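Local coordinates for protein CpuTA1 (Curtobacterium pusillum, PDB 5K3W) that binds pyridoxal-5'-phosphate and is a class IV aminotransferase family protein that forms a dimer of two-domain subunits, at residues Y204-P209 and Q228-G233; G157-V162 and S200-A205; V55-A60 and E70-R75; A81-P86 and W168-A173. All coordinates share one frame; numbering follows the deposited sequence.

Interaction 1: residues Y204-P209 and Q228-G233. With PLP (pyridoxal-5'-phosphate), chain C.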
loop_
_atom_site.group_PDB
_atom_site.type_symbol
_atom_site.label_atom_id
_atom_site.label_comp_id
_atom_site.label_asym_id
_atom_site.label_seq_id
_atom_site.Cartn_x
_atom_site.Cartn_y
_atom_site.Cartn_z
ATOM N N TYR A 204 -6.836 20.964 6.514
ATOM C CA TYR A 204 -5.621 21.124 7.308
ATOM C C TYR A 204 -4.400 20.597 6.565
ATOM O O TYR A 204 -4.415 19.478 6.041
ATOM C CB TYR A 204 -5.745 20.423 8.658
ATOM C CG TYR A 204 -6.711 21.117 9.580
ATOM C CD1 TYR A 204 -6.355 22.290 10.241
ATOM C CD2 TYR A 204 -7.987 20.612 9.781
ATOM C CE1 TYR A 204 -7.249 22.937 11.079
ATOM C CE2 TYR A 204 -8.880 21.241 10.625
ATOM C CZ TYR A 204 -8.510 22.400 11.269
ATOM O OH TYR A 204 -9.413 23.016 12.101
ATOM N N ALA A 205 -3.350 21.416 6.527
ATOM C CA ALA A 205 -2.064 20.970 6.018
ATOM C C ALA A 205 -1.614 19.749 6.801
ATOM O O ALA A 205 -1.657 19.745 8.033
ATOM C CB ALA A 205 -1.029 22.093 6.129
ATOM N N LEU A 206 -1.202 18.702 6.081
ATOM C CA LEU A 206 -0.812 17.452 6.722
ATOM C C LEU A 206 0.683 17.192 6.609
ATOM O O LEU A 206 1.434 17.432 7.555
ATOM C CB LEU A 206 -1.585 16.278 6.124
ATOM C CG LEU A 206 -3.096 16.227 6.380
ATOM C CD1 LEU A 206 -3.680 14.998 5.710
ATOM C CD2 LEU A 206 -3.428 16.229 7.882
ATOM N N GLU A 207 1.120 16.684 5.468
ATOM C CA GLU A 207 2.503 16.262 5.263
ATOM C C GLU A 207 2.690 16.031 3.768
ATOM O O GLU A 207 1.750 16.152 2.976
ATOM C CB GLU A 207 2.837 14.997 6.065
ATOM C CG GLU A 207 2.372 13.666 5.431
ATOM C CD GLU A 207 2.451 12.476 6.409
ATOM O OE1 GLU A 207 3.401 12.443 7.229
ATOM O OE2 GLU A 207 1.559 11.583 6.375
ATOM N N GLY A 208 3.915 15.708 3.386
ATOM C CA GLY A 208 4.195 15.257 2.048
ATOM C C GLY A 208 4.103 13.749 1.979
ATOM O O GLY A 208 4.092 13.057 2.998
ATOM N N PRO A 209 4.011 13.204 0.770
ATOM C CA PRO A 209 3.967 11.744 0.645
ATOM C C PRO A 209 5.213 11.074 1.182
ATOM O O PRO A 209 5.179 9.871 1.471
ATOM C CB PRO A 209 3.811 11.524 -0.866
ATOM C CG PRO A 209 4.328 12.764 -1.477
ATOM C CD PRO A 209 3.981 13.876 -0.533
ATOM N N GLN A 228 -2.356 14.173 13.651
ATOM C CA GLN A 228 -3.254 14.374 12.521
ATOM C C GLN A 228 -3.118 13.272 11.470
ATOM O O GLN A 228 -3.325 13.517 10.277
ATOM C CB GLN A 228 -2.997 15.743 11.884
ATOM C CG GLN A 228 -3.488 16.918 12.726
ATOM C CD GLN A 228 -3.002 18.261 12.198
ATOM O OE1 GLN A 228 -3.735 18.984 11.513
ATOM N NE2 GLN A 228 -1.764 18.602 12.521
ATOM N N GLY A 229 -2.785 12.058 11.893
ATOM C CA GLY A 229 -2.656 10.970 10.940
ATOM C C GLY A 229 -1.474 11.126 10.005
ATOM O O GLY A 229 -1.590 10.823 8.814
ATOM N N ILE A 230 -0.333 11.583 10.532
ATOM C CA ILE A 230 0.892 11.826 9.787
ATOM C C ILE A 230 2.045 11.229 10.586
ATOM O O ILE A 230 1.903 10.886 11.762
ATOM C CB ILE A 230 1.147 13.331 9.553
ATOM C CG1 ILE A 230 1.511 14.005 10.884
ATOM C CG2 ILE A 230 -0.070 13.994 8.935
ATOM C CD1 ILE A 230 1.886 15.455 10.772
ATOM N N LEU A 231 3.209 11.150 9.945
ATOM C CA LEU A 231 4.407 10.682 10.625
ATOM C C LEU A 231 5.007 11.789 11.480
ATOM O O LEU A 231 4.969 12.964 11.114
ATOM C CB LEU A 231 5.451 10.199 9.617
ATOM C CG LEU A 231 5.402 8.743 9.155
ATOM C CD1 LEU A 231 4.088 8.387 8.520
ATOM C CD2 LEU A 231 6.504 8.528 8.162
ATOM N N ALA A 232 5.541 11.408 12.638
ATOM C CA ALA A 232 6.443 12.279 13.380
ATOM C C ALA A 232 7.805 12.111 12.738
ATOM O O ALA A 232 8.407 11.039 12.831
ATOM C CB ALA A 232 6.484 11.917 14.863
ATOM N N GLY A 233 8.267 13.139 12.033
ATOM C CA GLY A 233 9.486 13.002 11.258
ATOM C C GLY A 233 10.725 13.098 12.134
ATOM O O GLY A 233 10.843 13.969 12.996
HETATM N N1 PLP C . 5.956 11.613 5.894
HETATM C C2 PLP C . 6.000 10.389 5.292
HETATM C C2A PLP C . 4.744 9.776 4.701
HETATM C C3 PLP C . 7.198 9.703 5.239
HETATM O O3 PLP C . 7.200 8.442 4.623
HETATM C C4 PLP C . 8.330 10.251 5.793
HETATM C C4A PLP C . 9.672 9.571 5.745
HETATM C C5 PLP C . 8.290 11.474 6.388
HETATM C C6 PLP C . 7.084 12.153 6.441
HETATM C C5A PLP C . 9.562 12.078 6.975
HETATM O O4P PLP C . 10.151 11.257 7.966
HETATM P P PLP C . 11.727 11.278 8.206
HETATM O O1P PLP C . 12.220 12.696 8.389
HETATM O O2P PLP C . 12.463 10.627 7.060
HETATM O O3P PLP C . 12.048 10.525 9.472
HETATM O O HOH W 1 -2.312 20.617 10.225
#
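The pyridoxal-5'-phosphate pocket is built here by E207 and L231, on two loops that run almost parallel, one leading into strand 212-217 and the other into helix 234-245. E207 OE1 accepts a hydrogen bond from L231 N (3.0 Å, 165°), taken on the syn side of the carboxylate and 24° out of its plane. The same oxygen stands 3.0 Å from N1 of the cofactor, the place a glutamate holds in fold-type IV enzymes. CG of E207 sits between the backbone N and the carbonyl carbon (chi1 81°), and the chain is then extended, which carries the carboxylate across to the other loop. I230 slides past it in the opposite direction, with CB 3.4 Å from E207 OE1.

L231 lies over one face of the pyridine ring: its CD2 is 3.2 Å from C3 of the cofactor, a close approach. G208 and P209 pass on the opposite side of that ring, P209 O coming within 3.3 Å of the methyl carbon C2A. Past the cofactor, N181 ND2 bonds P209 O, and N212 ND2 bonds L231 O.

Farther from the cofactor, L206 packs on I230 and Q228: its CB meets I230 CG2, and its CD2 approaches the backbone O of Q228 (3.6 Å). The side chain of Q228 crosses that of Y204 at about a right angle, with NE2 tied to Q225 O. A water joins A205 O and Q228 OE1, but both separations are so short that its exact position is doubtful; Q228 OE1 is itself 3.8 Å from Y204 CB.

Interaction 2: residues G157-V162 and S200-A205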
loop_
_atom_site.group_PDB
_atom_site.type_symbol
_atom_site.label_atom_id
_atom_site.label_comp_id
_atom_site.label_asym_id
_atom_site.label_seq_id
_atom_site.Cartn_x
_atom_site.Cartn_y
_atom_site.Cartn_z
ATOM N N GLY A 157 -7.942 13.239 1.074
ATOM C CA GLY A 157 -9.177 12.498 1.215
ATOM C C GLY A 157 -9.578 12.190 2.642
ATOM O O GLY A 157 -10.732 11.824 2.877
ATOM N N TYR A 158 -8.672 12.313 3.604
ATOM C CA TYR A 158 -8.975 11.996 4.991
ATOM C C TYR A 158 -9.218 13.265 5.798
ATOM O O TYR A 158 -8.628 14.315 5.538
ATOM C CB TYR A 158 -7.836 11.203 5.633
ATOM C CG TYR A 158 -7.661 9.800 5.108
ATOM C CD1 TYR A 158 -8.757 9.045 4.710
ATOM C CD2 TYR A 158 -6.398 9.222 5.018
ATOM C CE1 TYR A 158 -8.605 7.751 4.242
ATOM C CE2 TYR A 158 -6.236 7.929 4.545
ATOM C CZ TYR A 158 -7.348 7.197 4.158
ATOM O OH TYR A 158 -7.203 5.912 3.684
ATOM N N ARG A 159 -10.105 13.160 6.778
ATOM C CA ARG A 159 -10.204 14.194 7.791
ATOM C C ARG A 159 -8.934 14.198 8.635
ATOM O O ARG A 159 -8.304 13.159 8.855
ATOM C CB ARG A 159 -11.426 13.961 8.685
ATOM C CG ARG A 159 -12.754 14.347 8.063
ATOM C CD ARG A 159 -13.924 14.040 8.992
ATOM N NE ARG A 159 -13.744 14.611 10.323
ATOM C CZ ARG A 159 -13.955 15.891 10.623
ATOM N NH1 ARG A 159 -13.760 16.333 11.860
ATOM N NH2 ARG A 159 -14.345 16.737 9.681
ATOM N N HIS A 160 -8.551 15.385 9.107
ATOM C CA HIS A 160 -7.356 15.479 9.936
ATOM C C HIS A 160 -7.402 14.515 11.122
ATOM O O HIS A 160 -6.350 14.180 11.673
ATOM C CB HIS A 160 -7.167 16.917 10.441
ATOM C CG HIS A 160 -8.044 17.260 11.601
ATOM N ND1 HIS A 160 -9.398 17.494 11.471
ATOM C CD2 HIS A 160 -7.770 17.361 12.923
ATOM C CE1 HIS A 160 -9.913 17.745 12.659
ATOM N NE2 HIS A 160 -8.946 17.667 13.557
ATOM N N ASP A 161 -8.587 14.038 11.515
ATOM C CA ASP A 161 -8.736 13.260 12.738
ATOM C C ASP A 161 -8.963 11.766 12.491
ATOM O O ASP A 161 -9.414 11.062 13.401
ATOM C CB ASP A 161 -9.877 13.836 13.586
ATOM C CG ASP A 161 -11.224 13.843 12.846
ATOM O OD1 ASP A 161 -11.337 13.218 11.770
ATOM O OD2 ASP A 161 -12.180 14.468 13.346
ATOM N N VAL A 162 -8.650 11.254 11.296
ATOM C CA VAL A 162 -8.959 9.847 11.023
ATOM C C VAL A 162 -8.206 8.915 11.961
ATOM O O VAL A 162 -8.671 7.803 12.236
ATOM C CB VAL A 162 -8.677 9.476 9.551
ATOM C CG1 VAL A 162 -9.742 10.075 8.637
ATOM C CG2 VAL A 162 -7.292 9.928 9.140
ATOM N N SER A 200 -5.979 17.868 4.261
ATOM C CA SER A 200 -7.049 16.961 4.636
ATOM C C SER A 200 -8.383 17.435 4.061
ATOM O O SER A 200 -8.512 18.563 3.573
ATOM C CB SER A 200 -7.141 16.838 6.150
ATOM O OG SER A 200 -7.541 18.072 6.717
ATOM N N SER A 201 -9.380 16.539 4.119
ATOM C CA SER A 201 -10.750 16.876 3.720
ATOM C C SER A 201 -11.211 18.174 4.352
ATOM O O SER A 201 -11.833 19.011 3.686
ATOM C CB SER A 201 -11.730 15.766 4.120
ATOM O OG SER A 201 -11.337 14.508 3.608
ATOM N N ASP A 202 -10.947 18.347 5.644
ATOM C CA ASP A 202 -11.440 19.503 6.381
ATOM C C ASP A 202 -10.491 20.685 6.303
ATOM O O ASP A 202 -10.679 21.663 7.036
ATOM C CB ASP A 202 -11.721 19.139 7.847
ATOM C CG ASP A 202 -10.754 18.092 8.409
ATOM O OD1 ASP A 202 -9.739 17.760 7.756
ATOM O OD2 ASP A 202 -11.012 17.599 9.524
ATOM N N GLY A 203 -9.474 20.610 5.444
ATOM C CA GLY A 203 -8.672 21.763 5.091
ATOM C C GLY A 203 -7.411 21.993 5.897
ATOM O O GLY A 203 -6.932 23.131 5.938
ATOM N N TYR A 204 -6.836 20.964 6.514
ATOM C CA TYR A 204 -5.621 21.124 7.308
ATOM C C TYR A 204 -4.400 20.597 6.565
ATOM O O TYR A 204 -4.415 19.478 6.041
ATOM C CB TYR A 204 -5.745 20.423 8.658
ATOM C CG TYR A 204 -6.711 21.117 9.580
ATOM C CD1 TYR A 204 -6.355 22.290 10.241
ATOM C CD2 TYR A 204 -7.987 20.612 9.781
ATOM C CE1 TYR A 204 -7.249 22.937 11.079
ATOM C CE2 TYR A 204 -8.880 21.241 10.625
ATOM C CZ TYR A 204 -8.510 22.400 11.269
ATOM O OH TYR A 204 -9.413 23.016 12.101
ATOM N N ALA A 205 -3.350 21.416 6.527
ATOM C CA ALA A 205 -2.064 20.970 6.018
ATOM C C ALA A 205 -1.614 19.749 6.801
ATOM O O ALA A 205 -1.657 19.745 8.033
ATOM C CB ALA A 205 -1.029 22.093 6.129
#
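H160 and D202 meet through both ends of the carboxylate. With CG between the backbone N and the carbonyl carbon (chi1 79°), H160 ND1 donates to D202 OD2 in the plane of its own ring, 40° above the carboxylate plane; the modelled 2.5 Å is too short to be taken literally. The backbone N of H160 reaches the syn lone pair of D202 OD1 at 3.0 Å. The edge of Y204 turns to one face of the imidazole (edge-to-face, centroids 4.9 Å apart, planes at 56°), D161 CB covering the opposite face.

R159 adds charge alone: D202 OD2 lies 3.4 Å from R159 NH2 but over the guanidinium face, whereas R159 NH1 points to D161 OD2 in a 2.9 Å salt bridge. Two type I beta turns, R159 to V162 and S200 to G203, present these groups, one leading into helix 162-165, the other following strand 195-199.

Behind D202, S200 OG donates to its OD1, again too short to be exact, and accepts from Y204 N (3.0 Å), linking the carboxylate to that backbone N. S201 N donates to Y158 O at 2.7 Å. The ring of Y158 turns away and stacks on Y158 of the second subunit.

Interaction 3: residues V55-A60 and E70-R75. With PLP (pyridoxal-5'-phosphate), chain C.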
loop_
_atom_site.group_PDB
_atom_site.type_symbol
_atom_site.label_atom_id
_atom_site.label_comp_id
_atom_site.label_asym_id
_atom_site.label_seq_id
_atom_site.Cartn_x
_atom_site.Cartn_y
_atom_site.Cartn_z
ATOM N N VAL A 55 5.846 -2.585 7.164
ATOM C CA VAL A 55 6.305 -1.249 7.513
ATOM C C VAL A 55 7.765 -1.094 7.092
ATOM O O VAL A 55 8.459 -2.068 6.795
ATOM C CB VAL A 55 6.109 -0.963 9.019
ATOM C CG1 VAL A 55 4.626 -0.968 9.360
ATOM C CG2 VAL A 55 6.837 -1.994 9.849
ATOM N N PHE A 56 8.230 0.150 7.044
ATOM C CA PHE A 56 9.608 0.378 6.641
ATOM C C PHE A 56 10.137 1.643 7.292
ATOM O O PHE A 56 9.373 2.485 7.763
ATOM C CB PHE A 56 9.749 0.484 5.115
ATOM C CG PHE A 56 9.353 1.822 4.567
ATOM C CD1 PHE A 56 8.007 2.119 4.340
ATOM C CD2 PHE A 56 10.324 2.793 4.293
ATOM C CE1 PHE A 56 7.627 3.354 3.845
ATOM C CE2 PHE A 56 9.960 4.035 3.784
ATOM C CZ PHE A 56 8.604 4.320 3.552
ATOM N N GLU A 57 11.465 1.764 7.298
ATOM C CA GLU A 57 12.168 2.983 7.687
ATOM C C GLU A 57 13.291 3.247 6.696
ATOM O O GLU A 57 13.932 2.308 6.207
ATOM C CB GLU A 57 12.771 2.877 9.104
ATOM C CG GLU A 57 11.768 2.995 10.222
ATOM C CD GLU A 57 11.253 4.399 10.362
ATOM O OE1 GLU A 57 11.974 5.352 9.979
ATOM O OE2 GLU A 57 10.118 4.549 10.855
ATOM N N THR A 58 13.544 4.520 6.417
ATOM C CA THR A 58 14.686 4.927 5.608
ATOM C C THR A 58 15.553 5.860 6.440
ATOM O O THR A 58 15.044 6.838 6.997
ATOM C CB THR A 58 14.244 5.618 4.319
ATOM O OG1 THR A 58 13.351 4.753 3.609
ATOM C CG2 THR A 58 15.443 5.873 3.449
ATOM N N ILE A 59 16.853 5.559 6.515
ATOM C CA ILE A 59 17.772 6.210 7.444
ATOM C C ILE A 59 19.004 6.696 6.694
ATOM O O ILE A 59 19.717 5.896 6.079
ATOM C CB ILE A 59 18.184 5.263 8.574
ATOM C CG1 ILE A 59 16.941 4.627 9.219
ATOM C CG2 ILE A 59 19.057 6.008 9.577
ATOM C CD1 ILE A 59 17.243 3.413 10.147
ATOM N N ALA A 60 19.275 7.998 6.767
ATOM C CA ALA A 60 20.500 8.527 6.181
ATOM C C ALA A 60 21.723 8.030 6.951
ATOM O O ALA A 60 21.721 7.948 8.187
ATOM C CB ALA A 60 20.472 10.057 6.169
ATOM N N GLU A 70 18.019 5.648 16.810
ATOM C CA GLU A 70 17.093 5.171 17.837
ATOM C C GLU A 70 15.678 5.686 17.590
ATOM O O GLU A 70 14.710 4.944 17.768
ATOM C CB GLU A 70 17.590 5.574 19.234
ATOM C CG GLU A 70 16.770 5.023 20.399
ATOM C CD GLU A 70 16.925 3.507 20.609
ATOM O OE1 GLU A 70 17.887 2.900 20.101
ATOM O OE2 GLU A 70 16.077 2.910 21.294
ATOM N N LEU A 71 15.537 6.954 17.193
ATOM C CA LEU A 71 14.238 7.472 16.769
ATOM C C LEU A 71 13.646 6.633 15.641
ATOM O O LEU A 71 12.473 6.242 15.698
ATOM C CB LEU A 71 14.373 8.916 16.308
ATOM C CG LEU A 71 14.206 10.072 17.272
ATOM C CD1 LEU A 71 14.057 11.331 16.430
ATOM C CD2 LEU A 71 12.979 9.844 18.161
ATOM N N HIS A 72 14.436 6.368 14.589
ATOM C CA HIS A 72 13.930 5.549 13.492
ATOM C C HIS A 72 13.465 4.186 13.999
ATOM O O HIS A 72 12.389 3.707 13.621
ATOM C CB HIS A 72 14.994 5.378 12.397
ATOM C CG HIS A 72 15.141 6.561 11.482
ATOM N ND1 HIS A 72 14.222 6.869 10.498
ATOM C CD2 HIS A 72 16.113 7.500 11.387
ATOM C CE1 HIS A 72 14.610 7.955 9.850
ATOM N NE2 HIS A 72 15.759 8.352 10.366
ATOM N N LEU A 73 14.260 3.542 14.858
ATOM C CA LEU A 73 13.865 2.231 15.365
ATOM C C LEU A 73 12.603 2.331 16.191
ATOM O O LEU A 73 11.738 1.454 16.122
ATOM C CB LEU A 73 14.977 1.616 16.205
ATOM C CG LEU A 73 16.259 1.228 15.476
ATOM C CD1 LEU A 73 17.213 0.573 16.475
ATOM C CD2 LEU A 73 15.971 0.313 14.280
ATOM N N GLY A 74 12.502 3.378 17.015
ATOM C CA GLY A 74 11.290 3.583 17.785
ATOM C C GLY A 74 10.075 3.707 16.893
ATOM O O GLY A 74 9.020 3.131 17.183
ATOM N N ARG A 75 10.216 4.440 15.776
ATOM C CA ARG A 75 9.094 4.651 14.875
ATOM C C ARG A 75 8.795 3.406 14.057
ATOM O O ARG A 75 7.632 3.153 13.730
ATOM C CB ARG A 75 9.354 5.853 13.961
ATOM C CG ARG A 75 8.124 6.295 13.181
ATOM C CD ARG A 75 8.392 7.530 12.327
ATOM N NE ARG A 75 9.368 7.286 11.270
ATOM C CZ ARG A 75 9.924 8.238 10.521
ATOM N NH1 ARG A 75 9.607 9.514 10.706
ATOM N NH2 ARG A 75 10.799 7.914 9.578
HETATM N N1 PLP C . 5.956 11.613 5.894
HETATM C C2 PLP C . 6.000 10.389 5.292
HETATM C C2A PLP C . 4.744 9.776 4.701
HETATM C C3 PLP C . 7.198 9.703 5.239
HETATM O O3 PLP C . 7.200 8.442 4.623
HETATM C C4 PLP C . 8.330 10.251 5.793
HETATM C C4A PLP C . 9.672 9.571 5.745
HETATM C C5 PLP C . 8.290 11.474 6.388
HETATM C C6 PLP C . 7.084 12.153 6.441
HETATM C C5A PLP C . 9.562 12.078 6.975
HETATM O O4P PLP C . 10.151 11.257 7.966
HETATM P P PLP C . 11.727 11.278 8.206
HETATM O O1P PLP C . 12.220 12.696 8.389
HETATM O O2P PLP C . 12.463 10.627 7.060
HETATM O O3P PLP C . 12.048 10.525 9.472
HETATM O O HOH W 2 18.121 9.749 9.080
#
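One carboxylate oxygen, E57 OE1, accepts from two side chains of the facing helix at once, H72 ND1 and R75 NH2, each 2.8 Å away. The two donors use different sides of it. R75 NH2 takes the syn lone pair, while the imidazole N-H comes almost straight (177°) on the anti side, 32° out of the carboxylate plane. R75 NE fills the syn lone pair of E57 OE2 at 2.9 Å, so the guanidinium grips the carboxylate side-on, NE and NH2 each on its own oxygen, in a salt bridge with the two groups nearly coplanar. The second-shell glutamate thereby fixes the rotation of a phosphate-binding arginine. A bend at chi2 of E57 and another at chi3 of R75 bring the flat groups together.

The frame is a strand of the six-stranded antiparallel sheet, 54-62, with helix 69-82 packed along it; the short segments run antiparallel (170°), their axes 8.7 Å apart. Such a sheet carrying helices on its face makes up the smaller domain of fold-type IV proteins.

E57 meets H72 at the ring edge; I59 CG1 lies over one face, 3.6 Å from the H72 ring centroid, a CH-pi contact. T58 O stands 3.1 Å from H72 CE1, and a water connects H72 NE2 with A60 N.

With E57 holding NE and NH2, the remaining edge of the guanidinium turns to the cofactor: R75 NH1 and NH2 both donate to phosphate O3P, each at 2.9 Å, and NH1 has a longer bond to O4P. R75 NH1 also bonds A232 O.

Interaction 4: residues A81-P86 and W168-A173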
loop_
_atom_site.group_PDB
_atom_site.type_symbol
_atom_site.label_atom_id
_atom_site.label_comp_id
_atom_site.label_asym_id
_atom_site.label_seq_id
_atom_site.Cartn_x
_atom_site.Cartn_y
_atom_site.Cartn_z
ATOM N N ALA A 81 3.180 -1.471 15.369
ATOM C CA ALA A 81 2.055 -1.618 16.291
ATOM C C ALA A 81 0.750 -1.175 15.643
ATOM O O ALA A 81 -0.289 -1.819 15.828
ATOM C CB ALA A 81 2.314 -0.830 17.587
ATOM N N LEU A 82 0.782 -0.077 14.882
ATOM C CA LEU A 82 -0.421 0.345 14.172
ATOM C C LEU A 82 -0.939 -0.737 13.224
ATOM O O LEU A 82 -2.153 -0.833 13.007
ATOM C CB LEU A 82 -0.158 1.640 13.404
ATOM C CG LEU A 82 0.071 2.908 14.241
ATOM C CD1 LEU A 82 0.372 4.091 13.346
ATOM C CD2 LEU A 82 -1.114 3.221 15.145
ATOM N N LEU A 83 -0.050 -1.545 12.641
ATOM C CA LEU A 83 -0.453 -2.608 11.727
ATOM C C LEU A 83 -0.641 -3.958 12.425
ATOM O O LEU A 83 -0.741 -4.991 11.748
ATOM C CB LEU A 83 0.569 -2.745 10.588
ATOM C CG LEU A 83 0.351 -1.864 9.352
ATOM C CD1 LEU A 83 0.663 -0.423 9.671
ATOM C CD2 LEU A 83 1.161 -2.344 8.141
ATOM N N ASP A 84 -0.697 -3.972 13.756
ATOM C CA ASP A 84 -0.835 -5.213 14.519
ATOM C C ASP A 84 0.273 -6.205 14.175
ATOM O O ASP A 84 0.061 -7.420 14.190
ATOM C CB ASP A 84 -2.207 -5.865 14.310
ATOM C CG ASP A 84 -3.361 -4.928 14.603
ATOM O OD1 ASP A 84 -3.362 -4.282 15.670
ATOM O OD2 ASP A 84 -4.275 -4.834 13.753
ATOM N N LEU A 85 1.451 -5.708 13.848
ATOM C CA LEU A 85 2.571 -6.628 13.727
ATOM C C LEU A 85 3.216 -6.855 15.089
ATOM O O LEU A 85 3.032 -6.065 16.026
ATOM C CB LEU A 85 3.598 -6.076 12.738
ATOM C CG LEU A 85 3.154 -6.046 11.273
ATOM C CD1 LEU A 85 3.983 -5.041 10.475
ATOM C CD2 LEU A 85 3.246 -7.439 10.652
ATOM N N PRO A 86 3.963 -7.941 15.246
ATOM C CA PRO A 86 4.704 -8.137 16.496
ATOM C C PRO A 86 5.789 -7.084 16.646
ATOM O O PRO A 86 6.232 -6.451 15.685
ATOM C CB PRO A 86 5.306 -9.538 16.348
ATOM C CG PRO A 86 4.579 -10.163 15.175
ATOM C CD PRO A 86 4.188 -9.032 14.287
ATOM N N TRP A 168 -8.173 1.684 11.637
ATOM C CA TRP A 168 -7.931 0.702 10.583
ATOM C C TRP A 168 -7.458 1.338 9.283
ATOM O O TRP A 168 -7.051 0.606 8.372
ATOM C CB TRP A 168 -9.197 -0.129 10.317
ATOM C CG TRP A 168 -10.431 0.709 10.250
ATOM C CD1 TRP A 168 -10.987 1.261 9.136
ATOM C CD2 TRP A 168 -11.247 1.123 11.354
ATOM N NE1 TRP A 168 -12.098 1.987 9.472
ATOM C CE2 TRP A 168 -12.282 1.919 10.831
ATOM C CE3 TRP A 168 -11.206 0.890 12.733
ATOM C CZ2 TRP A 168 -13.270 2.488 11.637
ATOM C CZ3 TRP A 168 -12.185 1.455 13.533
ATOM C CH2 TRP A 168 -13.199 2.250 12.982
ATOM N N LEU A 169 -7.512 2.669 9.163
ATOM C CA LEU A 169 -6.978 3.330 7.978
ATOM C C LEU A 169 -5.475 3.581 8.072
ATOM O O LEU A 169 -4.898 4.170 7.144
ATOM C CB LEU A 169 -7.722 4.642 7.729
ATOM C CG LEU A 169 -9.244 4.530 7.557
ATOM C CD1 LEU A 169 -9.840 5.910 7.290
ATOM C CD2 LEU A 169 -9.667 3.512 6.470
ATOM N N LEU A 170 -4.831 3.148 9.163
ATOM C CA LEU A 170 -3.372 3.124 9.284
ATOM C C LEU A 170 -2.739 4.509 9.128
ATOM O O LEU A 170 -1.546 4.623 8.830
ATOM C CB LEU A 170 -2.753 2.143 8.272
ATOM C CG LEU A 170 -3.356 0.737 8.249
ATOM C CD1 LEU A 170 -2.669 -0.188 7.258
ATOM C CD2 LEU A 170 -3.305 0.147 9.642
ATOM N N ALA A 171 -3.506 5.579 9.318
ATOM C CA ALA A 171 -2.953 6.917 9.163
ATOM C C ALA A 171 -1.842 7.141 10.177
ATOM O O ALA A 171 -1.990 6.832 11.364
ATOM C CB ALA A 171 -4.040 7.980 9.324
ATOM N N GLY A 172 -0.724 7.675 9.699
ATOM C CA GLY A 172 0.432 7.885 10.531
ATOM C C GLY A 172 1.340 6.690 10.654
ATOM O O GLY A 172 2.286 6.729 11.457
ATOM N N ALA A 173 1.072 5.619 9.909
ATOM C CA ALA A 173 1.989 4.491 9.822
ATOM C C ALA A 173 2.887 4.633 8.591
ATOM O O ALA A 173 2.448 5.087 7.533
ATOM C CB ALA A 173 1.211 3.175 9.768
#
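A Schellman motif, with D84 as its C-prime residue, ends helix 69-82; L82, the last helical residue, and L83, the first beyond it, pack against a type II beta turn, L170 to A173, in the loop before helix 179-190. The meeting is of methyl groups. L83 CD1 comes within 3.6 Å of A173 CB and 4.0 Å of L170 CD2, its side chain crossing that of L170 at about a right angle. L82, its CG anti to the carbonyl carbon (chi1 -68°), reaches the same A173 CB with its CD1 (3.8 Å), so this one methyl carbon is met by both leucines. L82 CD1 also rests beside the carbonyl of G172, 3.8 Å from O, while L170 CD2 approaches the backbone O of L82 at 3.7 Å.

The two backbones are closed by short-range bonds. D84, with positive phi, gives its N to A81 O (3.0 Å). In the facing loop A173 N bonds L170 O at 3.0 Å, and G172 holds the positive phi (86°) where a side chain would collide with the preceding carbonyl. The nearest atoms of G172 and the pyridoxal-5'-phosphate are about 7 Å apart.

Both segments border the dimer interface: D84 OD2 forms salt bridges with R186 and R190 of the second subunit, W168 NE1 bonds D155 O there, and L170 packs on A179 of that chain. Within the subunit, R122 holds the carbonyl of L83. The arrangement is that of a Schellman-capped helix C terminus seated on a glycine-bearing type II turn.

From the N terminus, interaction 3 comes first and is the most local, folding helix 69-82 back on strand 54-62 across nine residues. The same helix then ends in interaction 4, which spans 81 residues to reach 168-173. Within that span lies 157-162, whose partner 200-205 comes later, so interactions 2 and 4 cross; Y158 packs on L169 and V162 on A171 where they meet. Interaction 1 starts on the Y204 and A205 that interaction 2 ends with, and closes over strands 212-217 and 220-224. Interactions 1 and 3, in series, both touch the cofactor, interaction 1 at the pyridine ring and its N1, interaction 3 at the phosphate; interactions 2 and 4 face the second subunit.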